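Local atomic coordinates of polyhedrin (Uranotaenia sapphirina cypovirus, PDB entry 4ZQX), a protein that builds the crystalline polyhedra in which cypovirus particles are embedded, and binds ATP. Residues R21-N26 and G195-G200; V30-Y35 and M227-Q232; C40-F45 and P215-Y220; P48-G53 and N187-P192. All coordinates share one frame; numbering follows the deposited sequence. Where two conformers were deposited one is given.

Contact 1 of 4, residues R21-N26 and G195-G200; sequences RAYDAN and GNVIEG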
loop_
_atom_site.group_PDB
_atom_site.type_symbol
_atom_site.label_atom_id
_atom_site.label_comp_id
_atom_site.label_asym_id
_atom_site.label_seq_id
_atom_site.Cartn_x
_atom_site.Cartn_y
_atom_site.Cartn_z
ATOM N N ARG A 21 -24.100 6.328 -8.096
ATOM C CA ARG A 21 -24.699 5.012 -8.278
ATOM C C ARG A 21 -24.134 4.284 -9.501
ATOM O O ARG A 21 -24.347 3.083 -9.672
ATOM C CB ARG A 21 -26.221 5.137 -8.371
ATOM C CG ARG A 21 -26.812 5.769 -7.129
ATOM C CD ARG A 21 -28.324 5.900 -7.156
ATOM N NE ARG A 21 -28.767 6.746 -6.052
ATOM C CZ ARG A 21 -28.953 6.328 -4.803
ATOM N NH1 ARG A 21 -28.759 5.055 -4.479
ATOM N NH2 ARG A 21 -29.340 7.189 -3.873
ATOM N N ALA A 22 -23.397 5.002 -10.343
ATOM C CA ALA A 22 -22.836 4.409 -11.559
ATOM C C ALA A 22 -21.735 3.367 -11.312
ATOM O O ALA A 22 -20.982 3.434 -10.337
ATOM C CB ALA A 22 -22.295 5.509 -12.485
ATOM N N TYR A 23 -21.650 2.411 -12.230
ATOM C CA TYR A 23 -20.522 1.503 -12.280
ATOM C C TYR A 23 -19.245 2.319 -12.456
ATOM O O TYR A 23 -19.200 3.219 -13.284
ATOM C CB TYR A 23 -20.692 0.498 -13.425
ATOM C CG TYR A 23 -19.609 -0.559 -13.444
ATOM C CD1 TYR A 23 -19.660 -1.649 -12.590
ATOM C CD2 TYR A 23 -18.542 -0.471 -14.325
ATOM C CE1 TYR A 23 -18.662 -2.623 -12.602
ATOM C CE2 TYR A 23 -17.528 -1.428 -14.336
ATOM C CZ TYR A 23 -17.596 -2.501 -13.473
ATOM O OH TYR A 23 -16.615 -3.460 -13.478
ATOM N N ASP A 24 -18.228 1.996 -11.653
ATOM C CA ASP A 24 -16.938 2.698 -11.609
ATOM C C ASP A 24 -16.985 4.076 -10.923
ATOM O O ASP A 24 -15.981 4.793 -10.910
ATOM C CB ASP A 24 -16.276 2.802 -13.000
ATOM C CG ASP A 24 -15.244 1.698 -13.262
ATOM O OD1 ASP A 24 -14.996 0.824 -12.387
ATOM O OD2 ASP A 24 -14.680 1.725 -14.374
ATOM N N ALA A 25 -18.122 4.427 -10.319
ATOM C CA ALA A 25 -18.201 5.645 -9.506
ATOM C C ALA A 25 -17.735 5.318 -8.103
ATOM O O ALA A 25 -18.096 4.280 -7.546
ATOM C CB ALA A 25 -19.609 6.189 -9.483
ATOM N N ASN A 26 -16.909 6.189 -7.526
ATOM C CA ASN A 26 -16.362 5.910 -6.210
ATOM C C ASN A 26 -17.342 6.075 -5.053
ATOM O O ASN A 26 -18.121 7.018 -5.015
ATOM C CB ASN A 26 -15.165 6.822 -5.940
ATOM C CG ASN A 26 -13.918 6.374 -6.642
ATOM O OD1 ASN A 26 -13.682 5.184 -6.822
ATOM N ND2 ASN A 26 -13.100 7.332 -7.043
ATOM N N GLY A 195 -12.767 -9.885 -13.636
ATOM C CA GLY A 195 -11.450 -9.316 -13.912
ATOM C C GLY A 195 -11.466 -7.798 -13.931
ATOM O O GLY A 195 -10.518 -7.128 -13.486
ATOM N N ASN A 196 -12.546 -7.236 -14.460
ATOM C CA ASN A 196 -12.658 -5.779 -14.531
ATOM C C ASN A 196 -12.809 -5.148 -13.140
ATOM O O ASN A 196 -12.250 -4.081 -12.862
ATOM C CB ASN A 196 -13.797 -5.373 -15.472
ATOM C CG ASN A 196 -13.745 -3.901 -15.846
ATOM O OD1 ASN A 196 -12.944 -3.475 -16.686
ATOM N ND2 ASN A 196 -14.595 -3.121 -15.221
ATOM N N VAL A 197 -13.544 -5.816 -12.266
ATOM C CA VAL A 197 -13.640 -5.392 -10.878
ATOM C C VAL A 197 -12.276 -5.506 -10.187
ATOM O O VAL A 197 -11.848 -4.588 -9.501
ATOM C CB VAL A 197 -14.702 -6.219 -10.114
ATOM C CG1 VAL A 197 -14.679 -5.884 -8.621
ATOM C CG2 VAL A 197 -16.091 -5.992 -10.716
ATOM N N ILE A 198 -11.584 -6.628 -10.375
ATOM C CA ILE A 198 -10.303 -6.829 -9.699
ATOM C C ILE A 198 -9.311 -5.751 -10.126
ATOM O O ILE A 198 -8.552 -5.240 -9.307
ATOM C CB ILE A 198 -9.747 -8.251 -9.942
ATOM C CG1 ILE A 198 -10.590 -9.268 -9.160
ATOM C CG2 ILE A 198 -8.284 -8.340 -9.512
ATOM C CD1 ILE A 198 -10.210 -10.715 -9.402
ATOM N N GLU A 199 -9.348 -5.384 -11.401
ATOM C CA GLU A 199 -8.451 -4.360 -11.921
ATOM C C GLU A 199 -8.690 -3.004 -11.270
ATOM O O GLU A 199 -7.777 -2.175 -11.208
ATOM C CB GLU A 199 -8.608 -4.251 -13.437
ATOM C CG GLU A 199 -7.906 -5.382 -14.165
ATOM C CD GLU A 199 -8.396 -5.614 -15.580
ATOM O OE1 GLU A 199 -9.205 -4.827 -16.092
ATOM O OE2 GLU A 199 -7.964 -6.616 -16.184
ATOM N N GLY A 200 -9.910 -2.772 -10.791
ATOM C CA GLY A 200 -10.267 -1.477 -10.230
ATOM C C GLY A 200 -10.024 -1.313 -8.734
ATOM O O GLY A 200 -10.062 -0.202 -8.212
HETATM O O HOH W 1 -14.589 -0.439 -16.300
#
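Y23 and N196 meet through the ends of their side chains, a phenol from the type II turn A22-A25 and an amide from helix 194-200. N196 leaves the helix with CG anti to the backbone N (chi1 -166°), and this carries the amide out to the tyrosine. Its CB lies 3.9 Å from Y23 OH, and CG comes closer to the same oxygen. At the tip, N196 ND2 donates to Y23 OH at 2.7 Å with an N-H...O angle of 154°. The amide is nearly coplanar with the ring and comes in at its edge, and Y23 OH lies almost in the amide plane of N196, in line with the trigonal geometry of the N-H. N196 ND2 also donates to water 1 at 2.9 Å, and that water in turn donates to D24 OD2 at 2.9 Å. An asparagine amide suits the place because one nitrogen offers two hydrogens. V197 adds a methyl, CG2, 3.8 Å from Y23 OH. The chemistry is therefore polar and directional: one amide nitrogen ties phenol and, through water, carboxylate to the helix, and the negative charge of D24, partly balanced by a salt bridge from its OD1 to R139 of the second subunit, probably polarises the water that donates to it.

Contact 2 of 4, residues V30-Y35 and M227-Q232; sequences VIVAEY and MTMLDQ
The backbones at V30-Y35 and M227-Q232 run in roughly the same direction but too far apart to pair as strands, the CA atoms of V30 and M227 being 8.4 Å apart and those of V32 and M229 9.8 Å. Methionines span this gap. M227 is bent at its second and third torsions (71° and 85°), bringing CE to V30 CG2 at 3.8 Å. M229 is instead extended beyond CG, and its terminal CE lies 4.1 Å from both V30 CG1 and V32 CG2. A flexible, unbranched thioether can thus fit against the stiff, beta-branched valines, which favour strand geometry and present two methyls each. V30 and V32 face the same way from strand 27-34, an inner strand of the six-stranded antiparallel sheet, with I31 turned away between them. H221 of helix 214-225 packs on V30, while Y133 of the second subunit covers V30 and M227. In the same loop L230 lines the ATP pocket. Farther along, where E34 is partly exposed, contact passes through solvent: water 2 donates to E34 OE2 at 2.6 Å and to Q232 OE1, and water 3 donates to E34 OE1 while accepting a weak bond from Q232 NE2.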
loop_
_atom_site.group_PDB
_atom_site.type_symbol
_atom_site.label_atom_id
_atom_site.label_comp_id
_atom_site.label_asym_id
_atom_site.label_seq_id
_atom_site.Cartn_x
_atom_site.Cartn_y
_atom_site.Cartn_z
ATOM N N VAL A 30 -14.013 9.622 4.430
ATOM C CA VAL A 30 -13.137 10.557 5.117
ATOM C C VAL A 30 -13.134 10.247 6.592
ATOM O O VAL A 30 -14.169 10.236 7.242
ATOM C CB VAL A 30 -13.563 12.015 4.922
ATOM C CG1 VAL A 30 -12.651 12.954 5.733
ATOM C CG2 VAL A 30 -13.509 12.383 3.453
ATOM N N ILE A 31 -11.947 9.981 7.110
ATOM C CA ILE A 31 -11.766 9.785 8.535
ATOM C C ILE A 31 -11.130 11.025 9.107
ATOM O O ILE A 31 -10.139 11.506 8.572
ATOM C CB ILE A 31 -10.865 8.577 8.793
ATOM C CG1 ILE A 31 -11.515 7.340 8.169
ATOM C CG2 ILE A 31 -10.628 8.392 10.299
ATOM C CD1 ILE A 31 -10.678 6.116 8.201
ATOM N N VAL A 32 -11.726 11.558 10.173
ATOM C CA VAL A 32 -11.175 12.722 10.850
ATOM C C VAL A 32 -10.820 12.386 12.288
ATOM O O VAL A 32 -11.685 11.942 13.069
ATOM C CB VAL A 32 -12.193 13.880 10.888
ATOM C CG1 VAL A 32 -11.592 15.130 11.568
ATOM C CG2 VAL A 32 -12.703 14.193 9.482
ATOM N N ALA A 33 -9.557 12.619 12.634
ATOM C CA ALA A 33 -9.083 12.521 14.009
ATOM C C ALA A 33 -8.985 13.926 14.592
ATOM O O ALA A 33 -8.408 14.805 13.977
ATOM C CB ALA A 33 -7.703 11.842 14.050
ATOM N N GLU A 34 -9.555 14.128 15.774
ATOM C CA GLU A 34 -9.487 15.417 16.461
ATOM C C GLU A 34 -8.708 15.217 17.766
ATOM O O GLU A 34 -8.936 14.251 18.493
ATOM C CB GLU A 34 -10.895 15.984 16.724
ATOM C CG GLU A 34 -10.877 17.406 17.337
ATOM C CD GLU A 34 -12.249 18.091 17.440
ATOM O OE1 GLU A 34 -12.417 18.914 18.371
ATOM O OE2 GLU A 34 -13.148 17.843 16.599
ATOM N N TYR A 35 -7.788 16.135 18.042
ATOM C CA TYR A 35 -6.863 16.016 19.166
ATOM C C TYR A 35 -7.214 17.031 20.264
ATOM O O TYR A 35 -8.049 17.911 20.059
ATOM C CB TYR A 35 -5.430 16.193 18.634
ATOM C CG TYR A 35 -5.119 15.182 17.549
ATOM C CD1 TYR A 35 -4.601 13.929 17.863
ATOM C CD2 TYR A 35 -5.379 15.457 16.214
ATOM C CE1 TYR A 35 -4.319 12.998 16.883
ATOM C CE2 TYR A 35 -5.103 14.531 15.223
ATOM C CZ TYR A 35 -4.585 13.303 15.560
ATOM O OH TYR A 35 -4.314 12.384 14.578
ATOM N N MET A 227 -18.608 17.119 1.395
ATOM C CA MET A 227 -18.850 16.160 2.471
ATOM C C MET A 227 -19.382 16.946 3.659
ATOM O O MET A 227 -18.697 17.804 4.192
ATOM C CB MET A 227 -17.568 15.439 2.887
ATOM C CG MET A 227 -17.804 14.303 3.906
ATOM S SD MET A 227 -18.627 12.859 3.183
ATOM C CE MET A 227 -17.215 11.985 2.503
ATOM N N THR A 228 -20.603 16.644 4.080
ATOM C CA THR A 228 -21.188 17.344 5.205
ATOM C C THR A 228 -20.600 16.795 6.499
ATOM O O THR A 228 -20.473 15.596 6.645
ATOM C CB THR A 228 -22.724 17.163 5.190
ATOM O OG1 THR A 228 -23.231 17.603 3.919
ATOM C CG2 THR A 228 -23.371 17.961 6.293
ATOM N N MET A 229 -20.203 17.668 7.418
ATOM C CA MET A 229 -19.665 17.222 8.702
ATOM C C MET A 229 -20.481 17.817 9.836
ATOM O O MET A 229 -21.138 18.840 9.665
ATOM C CB MET A 229 -18.192 17.618 8.821
ATOM C CG MET A 229 -17.346 16.909 7.806
ATOM S SD MET A 229 -15.600 17.220 8.012
ATOM C CE MET A 229 -14.974 16.199 6.706
ATOM N N LEU A 230 -20.425 17.162 10.988
ATOM C CA LEU A 230 -21.198 17.540 12.154
ATOM C C LEU A 230 -20.237 17.940 13.257
ATOM O O LEU A 230 -19.274 17.212 13.524
ATOM C CB LEU A 230 -22.027 16.345 12.618
ATOM C CG LEU A 230 -23.136 16.630 13.620
ATOM C CD1 LEU A 230 -24.224 17.433 12.946
ATOM C CD2 LEU A 230 -23.707 15.339 14.201
ATOM N N ASP A 231 -20.490 19.081 13.900
ATOM C CA ASP A 231 -19.614 19.555 14.967
ATOM C C ASP A 231 -20.142 19.147 16.340
ATOM O O ASP A 231 -21.156 18.439 16.446
ATOM C CB ASP A 231 -19.364 21.079 14.860
ATOM C CG ASP A 231 -20.587 21.923 15.164
ATOM O OD1 ASP A 231 -21.538 21.423 15.803
ATOM O OD2 ASP A 231 -20.592 23.106 14.750
ATOM N N GLN A 232 -19.458 19.596 17.389
ATOM C CA GLN A 232 -19.791 19.198 18.757
ATOM C C GLN A 232 -21.063 19.866 19.291
ATOM O O GLN A 232 -21.494 19.584 20.414
ATOM C CB GLN A 232 -18.614 19.481 19.699
ATOM C CG GLN A 232 -18.234 20.949 19.879
ATOM C CD GLN A 232 -17.117 21.408 18.940
ATOM O OE1 GLN A 232 -17.084 21.044 17.749
ATOM N NE2 GLN A 232 -16.194 22.217 19.468
HETATM O O HOH W 2 -15.652 18.662 16.693
HETATM O O HOH W 3 -13.252 21.571 17.906
#

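Contact 3 of 4, residues C40-F45 and P215-Y220; sequences CKSFHF and PELYAY
Through L217 the helical segment 215-220 reaches C40 and S42 on the strand. P215 stands two residues earlier in the first turn of helix 214-225, where a residue without an N-H costs no helical bond; its own O accepts from A219 N at 2.9 Å. E216 uses OE1 to accept from the backbone N of D212. L217 then points toward the strand, CG anti to the backbone N (chi1 173°), and its forked end divides the work: CD2 lies 4.3 Å from C40 SG, and CD1 lies 4.1 Å from S42 CB. C40 and S42 are alternate residues on one face of the strand. Both are small, which lets the helix come close: the CA of C40 is 7.4 Å from the CA of L217. S42 offers its methylene carbon to the leucine. Y218 stacks on H237. A219 lays its CB over one face of the Y220 ring, and Y220 OH is hydrogen-bonded to H86 of the second subunit. The helix lies over the six-stranded sheet, with L217 touching V32 of strand 27-34 and F211 of strand 207-211, the two strands that flank 40-47, and also M229 in the loop that follows the helix.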
loop_
_atom_site.group_PDB
_atom_site.type_symbol
_atom_site.label_atom_id
_atom_site.label_comp_id
_atom_site.label_asym_id
_atom_site.label_seq_id
_atom_site.Cartn_x
_atom_site.Cartn_y
_atom_site.Cartn_z
ATOM N N CYS A 40 -6.861 18.837 13.793
ATOM C CA CYS A 40 -7.495 17.727 13.088
ATOM C C CYS A 40 -6.574 17.174 12.029
ATOM O O CYS A 40 -5.812 17.919 11.386
ATOM C CB CYS A 40 -8.778 18.177 12.380
ATOM S SG CYS A 40 -10.093 18.779 13.453
ATOM N N LYS A 41 -6.663 15.864 11.851
ATOM C CA LYS A 41 -6.004 15.179 10.751
ATOM C C LYS A 41 -7.091 14.447 9.980
ATOM O O LYS A 41 -7.916 13.770 10.578
ATOM C CB LYS A 41 -4.984 14.188 11.306
ATOM C CG LYS A 41 -3.749 14.049 10.507
ATOM C CD LYS A 41 -2.638 13.347 11.294
ATOM C CE LYS A 41 -1.741 12.621 10.334
ATOM N NZ LYS A 41 -0.584 11.988 10.987
ATOM N N SER A 42 -7.125 14.609 8.663
ATOM C CA SER A 42 -8.116 13.894 7.847
ATOM C C SER A 42 -7.431 12.954 6.873
ATOM O O SER A 42 -6.355 13.250 6.373
ATOM C CB SER A 42 -9.036 14.842 7.085
ATOM O OG SER A 42 -8.314 15.599 6.138
ATOM N N PHE A 43 -8.079 11.819 6.623
ATOM C CA PHE A 43 -7.579 10.777 5.739
ATOM C C PHE A 43 -8.695 10.465 4.765
ATOM O O PHE A 43 -9.813 10.154 5.193
ATOM C CB PHE A 43 -7.258 9.496 6.523
ATOM C CG PHE A 43 -6.294 9.694 7.683
ATOM C CD1 PHE A 43 -6.755 10.122 8.919
ATOM C CD2 PHE A 43 -4.934 9.427 7.541
ATOM C CE1 PHE A 43 -5.875 10.295 9.999
ATOM C CE2 PHE A 43 -4.047 9.596 8.617
ATOM C CZ PHE A 43 -4.526 10.036 9.843
ATOM N N HIS A 44 -8.407 10.561 3.471
ATOM C CA HIS A 44 -9.402 10.266 2.437
ATOM C C HIS A 44 -9.072 9.013 1.634
ATOM O O HIS A 44 -7.946 8.870 1.145
ATOM C CB HIS A 44 -9.547 11.436 1.459
ATOM C CG HIS A 44 -10.428 11.104 0.300
ATOM N ND1 HIS A 44 -9.934 10.779 -0.945
ATOM C CD2 HIS A 44 -11.775 10.983 0.215
ATOM C CE1 HIS A 44 -10.940 10.499 -1.756
ATOM N NE2 HIS A 44 -12.066 10.606 -1.075
ATOM N N PHE A 45 -10.070 8.141 1.469
ATOM C CA PHE A 45 -9.945 6.918 0.670
ATOM C C PHE A 45 -11.147 6.836 -0.241
ATOM O O PHE A 45 -12.227 7.290 0.118
ATOM C CB PHE A 45 -9.966 5.653 1.539
ATOM C CG PHE A 45 -8.886 5.595 2.576
ATOM C CD1 PHE A 45 -9.070 6.188 3.814
ATOM C CD2 PHE A 45 -7.698 4.919 2.328
ATOM C CE1 PHE A 45 -8.075 6.129 4.785
ATOM C CE2 PHE A 45 -6.696 4.864 3.292
ATOM C CZ PHE A 45 -6.890 5.460 4.522
ATOM N N PRO A 215 -12.663 24.553 12.185
ATOM C CA PRO A 215 -13.192 25.443 11.133
ATOM C C PRO A 215 -12.362 25.457 9.830
ATOM O O PRO A 215 -12.947 25.578 8.742
ATOM C CB PRO A 215 -13.218 26.810 11.816
ATOM C CG PRO A 215 -13.443 26.471 13.284
ATOM C CD PRO A 215 -12.657 25.201 13.512
ATOM N N GLU A 216 -11.039 25.305 9.926
ATOM C CA GLU A 216 -10.209 25.140 8.728
ATOM C C GLU A 216 -10.611 23.891 7.942
ATOM O O GLU A 216 -10.679 23.916 6.714
ATOM C CB GLU A 216 -8.715 25.044 9.089
ATOM C CG GLU A 216 -8.093 26.325 9.567
ATOM C CD GLU A 216 -6.658 26.131 10.044
ATOM O OE1 GLU A 216 -6.118 25.012 9.901
ATOM O OE2 GLU A 216 -6.080 27.098 10.575
ATOM N N LEU A 217 -10.875 22.795 8.652
ATOM C CA LEU A 217 -11.340 21.554 8.020
ATOM C C LEU A 217 -12.666 21.779 7.295
ATOM O O LEU A 217 -12.867 21.320 6.164
ATOM C CB LEU A 217 -11.517 20.463 9.083
ATOM C CG LEU A 217 -12.144 19.130 8.668
ATOM C CD1 LEU A 217 -11.170 18.317 7.836
ATOM C CD2 LEU A 217 -12.579 18.381 9.925
ATOM N N TYR A 218 -13.581 22.477 7.949
ATOM C CA TYR A 218 -14.893 22.719 7.344
ATOM C C TYR A 218 -14.771 23.596 6.098
ATOM O O TYR A 218 -15.386 23.324 5.068
ATOM C CB TYR A 218 -15.870 23.373 8.337
ATOM C CG TYR A 218 -16.074 22.628 9.657
ATOM C CD1 TYR A 218 -15.970 21.243 9.729
ATOM C CD2 TYR A 218 -16.347 23.324 10.838
ATOM C CE1 TYR A 218 -16.118 20.575 10.938
ATOM C CE2 TYR A 218 -16.499 22.665 12.041
ATOM C CZ TYR A 218 -16.389 21.288 12.091
ATOM O OH TYR A 218 -16.548 20.622 13.296
ATOM N N ALA A 219 -13.974 24.652 6.209
ATOM C CA ALA A 219 -13.857 25.641 5.147
ATOM C C ALA A 219 -13.084 25.129 3.939
ATOM O O ALA A 219 -13.460 25.413 2.795
ATOM C CB ALA A 219 -13.216 26.904 5.696
ATOM N N TYR A 220 -12.024 24.359 4.164
ATOM C CA TYR A 220 -11.101 24.008 3.081
ATOM C C TYR A 220 -11.119 22.535 2.674
ATOM O O TYR A 220 -10.466 22.165 1.697
ATOM C CB TYR A 220 -9.679 24.477 3.441
ATOM C CG TYR A 220 -9.658 25.957 3.715
ATOM C CD1 TYR A 220 -10.276 26.846 2.844
ATOM C CD2 TYR A 220 -9.110 26.465 4.885
ATOM C CE1 TYR A 220 -10.304 28.211 3.106
ATOM C CE2 TYR A 220 -9.142 27.835 5.161
ATOM C CZ TYR A 220 -9.747 28.690 4.258
ATOM O OH TYR A 220 -9.805 30.026 4.510
#

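Contact 4 of 4, residues P48-G53 and N187-P192; sequences PFVIKG and NLYAGP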
loop_
_atom_site.group_PDB
_atom_site.type_symbol
_atom_site.label_atom_id
_atom_site.label_comp_id
_atom_site.label_asym_id
_atom_site.label_seq_id
_atom_site.Cartn_x
_atom_site.Cartn_y
_atom_site.Cartn_z
ATOM N N PRO A 48 -14.657 2.195 -6.160
ATOM C CA PRO A 48 -16.047 1.895 -6.522
ATOM C C PRO A 48 -16.564 0.591 -5.940
ATOM O O PRO A 48 -17.774 0.429 -5.889
ATOM C CB PRO A 48 -15.993 1.784 -8.064
ATOM C CG PRO A 48 -14.722 2.481 -8.460
ATOM C CD PRO A 48 -13.772 2.145 -7.336
ATOM N N PHE A 49 -15.688 -0.330 -5.549
ATOM C CA PHE A 49 -16.109 -1.698 -5.219
ATOM C C PHE A 49 -15.904 -2.069 -3.748
ATOM O O PHE A 49 -16.808 -2.592 -3.096
ATOM C CB PHE A 49 -15.363 -2.665 -6.141
ATOM C CG PHE A 49 -15.511 -2.317 -7.592
ATOM C CD1 PHE A 49 -16.739 -2.440 -8.210
ATOM C CD2 PHE A 49 -14.438 -1.829 -8.328
ATOM C CE1 PHE A 49 -16.899 -2.107 -9.543
ATOM C CE2 PHE A 49 -14.591 -1.502 -9.664
ATOM C CZ PHE A 49 -15.823 -1.640 -10.267
ATOM N N VAL A 50 -14.717 -1.804 -3.229
ATOM C CA VAL A 50 -14.439 -1.965 -1.804
ATOM C C VAL A 50 -13.452 -0.907 -1.366
ATOM O O VAL A 50 -12.323 -0.881 -1.859
ATOM C CB VAL A 50 -13.803 -3.347 -1.462
ATOM C CG1 VAL A 50 -13.816 -3.532 0.033
ATOM C CG2 VAL A 50 -14.518 -4.477 -2.145
ATOM N N ILE A 51 -13.863 -0.015 -0.462
ATOM C CA ILE A 51 -12.899 0.913 0.143
ATOM C C ILE A 51 -12.187 0.149 1.244
ATOM O O ILE A 51 -12.839 -0.503 2.060
ATOM C CB ILE A 51 -13.530 2.164 0.787
ATOM C CG1 ILE A 51 -14.453 2.894 -0.189
ATOM C CG2 ILE A 51 -12.409 3.098 1.309
ATOM C CD1 ILE A 51 -15.147 4.103 0.428
ATOM N N LYS A 52 -10.858 0.228 1.264
ATOM C CA LYS A 52 -10.061 -0.354 2.338
ATOM C C LYS A 52 -9.275 0.763 3.020
ATOM O O LYS A 52 -8.247 1.201 2.523
ATOM C CB LYS A 52 -9.137 -1.429 1.774
ATOM C CG LYS A 52 -9.926 -2.587 1.203
ATOM C CD LYS A 52 -9.077 -3.637 0.566
ATOM C CE LYS A 52 -9.987 -4.727 -0.012
ATOM N NZ LYS A 52 -9.286 -5.919 -0.524
ATOM N N GLY A 53 -9.813 1.259 4.132
ATOM C CA GLY A 53 -9.219 2.356 4.872
ATOM C C GLY A 53 -8.399 1.792 6.012
ATOM O O GLY A 53 -8.945 1.380 7.028
ATOM N N ASN A 187 -24.622 -9.836 -8.951
ATOM C CA ASN A 187 -23.306 -10.064 -8.348
ATOM C C ASN A 187 -22.233 -9.623 -9.331
ATOM O O ASN A 187 -22.017 -10.273 -10.352
ATOM C CB ASN A 187 -23.133 -11.535 -7.965
ATOM C CG ASN A 187 -21.779 -11.827 -7.324
ATOM O OD1 ASN A 187 -20.938 -10.934 -7.196
ATOM N ND2 ASN A 187 -21.576 -13.078 -6.889
ATOM N N LEU A 188 -21.580 -8.505 -9.030
ATOM C CA LEU A 188 -20.542 -7.978 -9.908
ATOM C C LEU A 188 -19.269 -8.836 -9.959
ATOM O O LEU A 188 -18.447 -8.672 -10.873
ATOM C CB LEU A 188 -20.179 -6.543 -9.510
ATOM C CG LEU A 188 -21.285 -5.490 -9.658
ATOM C CD1 LEU A 188 -20.737 -4.113 -9.298
ATOM C CD2 LEU A 188 -21.893 -5.483 -11.081
ATOM N N TYR A 189 -19.108 -9.743 -8.997
ATOM C CA TYR A 189 -17.970 -10.663 -8.976
ATOM C C TYR A 189 -18.247 -11.946 -9.762
ATOM O O TYR A 189 -17.375 -12.803 -9.865
ATOM C CB TYR A 189 -17.589 -11.052 -7.538
ATOM C CG TYR A 189 -17.124 -9.901 -6.680
ATOM C CD1 TYR A 189 -15.827 -9.412 -6.779
ATOM C CD2 TYR A 189 -17.979 -9.307 -5.772
ATOM C CE1 TYR A 189 -15.401 -8.374 -5.986
ATOM C CE2 TYR A 189 -17.560 -8.261 -4.966
ATOM C CZ TYR A 189 -16.270 -7.796 -5.085
ATOM O OH TYR A 189 -15.842 -6.756 -4.289
ATOM N N ALA A 190 -19.453 -12.085 -10.299
ATOM C CA ALA A 190 -19.833 -13.285 -11.039
ATOM C C ALA A 190 -19.620 -13.103 -12.525
ATOM O O ALA A 190 -19.893 -12.040 -13.075
ATOM C CB ALA A 190 -21.277 -13.633 -10.770
ATOM N N GLY A 191 -19.133 -14.156 -13.175
ATOM C CA GLY A 191 -18.973 -14.152 -14.618
ATOM C C GLY A 191 -17.762 -13.350 -15.086
ATOM O O GLY A 191 -16.857 -13.044 -14.307
ATOM N N PRO A 192 -17.742 -12.989 -16.374
ATOM C CA PRO A 192 -16.585 -12.314 -16.970
ATOM C C PRO A 192 -16.271 -10.943 -16.391
ATOM O O PRO A 192 -15.150 -10.515 -16.512
ATOM C CB PRO A 192 -16.981 -12.172 -18.443
ATOM C CG PRO A 192 -17.979 -13.203 -18.671
ATOM C CD PRO A 192 -18.730 -13.378 -17.394
HETATM O O HOH W 4 -17.665 -5.554 -2.615
#
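Where strand 50-55 begins, at one edge of the three-stranded antiparallel sheet within the chain, F49 and V50 meet L188 and Y189 of the loop joining strand 173-179 to helix 194-200. L188 brings CD1 to the edge of the F49 ring, near its plane, 4.3 Å from CE1. One face of that ring is covered by P48 CB, 3.8 Å above its centre, so a flat, wide phenylalanine serves two apolar neighbours at once. Y189 reaches farther: with CG beside its backbone N (chi1 -63°), the long side chain brings OH within 3.4 Å of V50 CG2, crossing the valine at about a right angle. The loop folds here as a type I beta turn from N187 to A190, closed by A190 N to N187 O, combined with an Asx turn in which N187 OD1 accepts from Y189 N at 2.8 Å. Asparagine suits that first position because its short side chain can fold back on the turn; the donor sits above the carbonyl plane, 46° out of it. Water 4, in the plane of the Y189 ring at its edge, is 2.8 Å from Y189 OH and also lies near F49 O, so it may bridge the two segments. V197 of helix 194-200 packs against both F49 and Y189. On the assembly side, E199 of the third subunit packs on V50 and G195 of that subunit on Y189, whereas R139 of the second subunit lies against F49.

In the fold
From the N terminus, the chain leaves helix 4-18 and enters contact 1, whose loop closes only at helix 194-200. Strand 27-34 opens contact 2 and strand 40-47 contact 3; these neighbours in the six-stranded sheet close later, at 227-232 and 215-220, so contact 3 nests within contact 2 and both cross contact 1. Strand 50-55 opens contact 4, the innermost, which closes at 187-192 and lies within all three other loops. Contacts 1 and 4 adjoin, with Y23 and D24 against F49. Contacts 2 and 3 join the larger sheet to the C-terminal helix and loop, about 27 Å between centres from contact 1, and F45 packing on I51 links contact 3 to contact 4.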